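Local coordinates for CalS10 (Micromonospora echinospora, PDB 6UK5), which probably transfers a methyl group from S-adenosylmethionine to an amino pentose during calicheamicin biosynthesis, at residues L121-A124 with V125-G129. Sequence-based numbering, arbitrary orientation.
Sequences LFTA and VNFLG. With SAM (S-adenosylmethionine), chain D.
Thr123 and Ala124 meet Asn126 and Phe127 in a local turn contact. It lies in the loop between strand 115-120 and helix 131-143, beside bound S-adenosylmethionine. Two backbone bonds wind the 3-10 turn of residues 125-127. Asn126 N donates to Thr123 O at 3.3 Å, with a bent N-H...O angle of 139°. Phe127 N donates to Ala124 O at 3.2 Å and is straighter, at 166°. The Phe127 ring lies alongside this turn. Its CG stands anti to the carbonyl carbon (chi1 -75°), which brings CD2 3.4 Å from Thr123 O, oblique to the ring. Ala124 O, by contrast, sits at the ring edge, in its plane. SAM C5' lies on the opposite side of the ring plane from Thr123 O, 3.6 Å from CE2. Phe18 packs edge-to-face on Phe127. Asn126 turns its amide elsewhere: OD1 accepts from Trp156 N, and ND2 donates to Thr216 O. The second bond ties the turn to strand 206-216. Before and after the turn, Phe122 CB lies 3.4 Å from SAM O, and Leu128 CD2 3.7 Å from SAM N6. The loop follows the cofactor from methionine carboxylate to adenine, as expected after the fourth parallel strand of a Rossmann-like methyltransferase.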
loop_
_atom_site.group_PDB
_atom_site.type_symbol
_atom_site.label_atom_id
_atom_site.label_comp_id
_atom_site.label_asym_id
_atom_site.label_seq_id
_atom_site.Cartn_x
_atom_site.Cartn_y
_atom_site.Cartn_z
ATOM N N LEU A 121 3.183 10.236 26.200
ATOM C CA LEU A 121 4.184 10.136 25.151
ATOM C C LEU A 121 3.540 10.060 23.771
ATOM O O LEU A 121 2.343 9.797 23.625
ATOM C CB LEU A 121 5.075 8.901 25.371
ATOM C CG LEU A 121 5.556 8.685 26.809
ATOM C CD1 LEU A 121 6.128 7.283 26.985
ATOM C CD2 LEU A 121 6.570 9.742 27.224
ATOM N N PHE A 122 4.375 10.294 22.757
ATOM C CA PHE A 122 3.966 10.274 21.352
ATOM C C PHE A 122 2.869 11.305 21.082
ATOM O O PHE A 122 1.875 11.025 20.409
ATOM C CB PHE A 122 3.522 8.868 20.930
ATOM C CG PHE A 122 3.639 8.592 19.443
ATOM C CD1 PHE A 122 4.418 9.389 18.617
ATOM C CD2 PHE A 122 2.970 7.518 18.879
ATOM C CE1 PHE A 122 4.523 9.124 17.269
ATOM C CE2 PHE A 122 3.071 7.250 17.525
ATOM C CZ PHE A 122 3.849 8.057 16.720
ATOM N N THR A 123 3.066 12.519 21.604
ATOM C CA THR A 123 2.210 13.667 21.293
ATOM C C THR A 123 0.756 13.425 21.688
ATOM O O THR A 123 -0.163 13.933 21.042
ATOM C CB THR A 123 2.285 14.037 19.806
ATOM O OG1 THR A 123 1.543 13.087 19.028
ATOM C CG2 THR A 123 3.735 14.066 19.329
ATOM N N ALA A 124 0.532 12.642 22.744
ATOM C CA ALA A 124 -0.836 12.331 23.146
ATOM C C ALA A 124 -1.573 13.580 23.614
ATOM O O ALA A 124 -2.760 13.757 23.314
ATOM C CB ALA A 124 -0.829 11.267 24.244
ATOM N N VAL A 125 -0.886 14.463 24.340
ATOM C CA VAL A 125 -1.541 15.652 24.872
ATOM C C VAL A 125 -1.996 16.585 23.759
ATOM O O VAL A 125 -2.943 17.358 23.939
ATOM C CB VAL A 125 -0.597 16.380 25.846
ATOM C CG1 VAL A 125 0.463 17.160 25.077
ATOM C CG2 VAL A 125 -1.383 17.318 26.747
ATOM N N ASN A 126 -1.351 16.530 22.600
ATOM C CA ASN A 126 -1.671 17.450 21.516
ATOM C C ASN A 126 -2.890 17.026 20.708
ATOM O O ASN A 126 -3.183 17.655 19.687
ATOM C CB ASN A 126 -0.455 17.612 20.606
ATOM C CG ASN A 126 0.761 18.108 21.360
ATOM O OD1 ASN A 126 1.601 17.319 21.790
ATOM N ND2 ASN A 126 0.849 19.420 21.548
ATOM N N PHE A 127 -3.606 15.992 21.143
ATOM C CA PHE A 127 -4.926 15.681 20.611
ATOM C C PHE A 127 -6.020 16.472 21.308
ATOM O O PHE A 127 -7.192 16.352 20.938
ATOM C CB PHE A 127 -5.203 14.181 20.716
ATOM C CG PHE A 127 -4.468 13.372 19.692
ATOM C CD1 PHE A 127 -5.016 13.166 18.437
ATOM C CD2 PHE A 127 -3.218 12.845 19.971
ATOM C CE1 PHE A 127 -4.339 12.435 17.480
ATOM C CE2 PHE A 127 -2.533 12.114 19.019
ATOM C CZ PHE A 127 -3.097 11.909 17.771
ATOM N N LEU A 128 -5.655 17.265 22.308
ATOM C CA LEU A 128 -6.551 18.249 22.887
ATOM C C LEU A 128 -6.546 19.499 22.014
ATOM O O LEU A 128 -5.582 19.779 21.298
ATOM C CB LEU A 128 -6.118 18.568 24.317
ATOM C CG LEU A 128 -5.865 17.317 25.165
ATOM C CD1 LEU A 128 -5.280 17.660 26.522
ATOM C CD2 LEU A 128 -7.167 16.543 25.341
ATOM N N GLY A 129 -7.645 20.242 22.063
ATOM C CA GLY A 129 -7.866 21.294 21.092
ATOM C C GLY A 129 -7.472 22.683 21.547
ATOM O O GLY A 129 -7.183 23.549 20.716
HETATM N N SAM D . 1.335 6.205 24.290
HETATM C CA SAM D . 0.655 5.924 23.065
HETATM C C SAM D . 1.590 5.248 22.015
HETATM O O SAM D . 2.733 5.738 21.838
HETATM O OXT SAM D . 1.115 4.261 21.418
HETATM C CB SAM D . 0.065 7.217 22.487
HETATM C CG SAM D . -1.041 6.832 21.519
HETATM S SD SAM D . -1.289 8.287 20.478
HETATM C CE SAM D . -2.075 7.544 19.057
HETATM C "C5'" SAM D . -2.692 9.227 21.195
HETATM C "C4'" SAM D . -3.640 8.506 22.162
HETATM O "O4'" SAM D . -4.234 9.483 23.035
HETATM C "C3'" SAM D . -4.794 7.761 21.487
HETATM O "O3'" SAM D . -4.638 6.352 21.628
HETATM C "C2'" SAM D . -6.058 8.243 22.226
HETATM O "O2'" SAM D . -6.876 7.156 22.644
HETATM C "C1'" SAM D . -5.499 9.006 23.427
HETATM N N9 SAM D . -6.303 10.147 23.848
HETATM C C8 SAM D . -6.649 11.247 23.106
HETATM N N7 SAM D . -7.313 12.156 23.775
HETATM C C5 SAM D . -7.408 11.624 25.049
HETATM C C6 SAM D . -7.978 12.108 26.243
HETATM N N6 SAM D . -8.634 13.268 26.336
HETATM N N1 SAM D . -7.862 11.344 27.350
HETATM C C2 SAM D . -7.226 10.172 27.259
HETATM N N3 SAM D . -6.661 9.607 26.190
HETATM C C4 SAM D . -6.787 10.387 25.113
#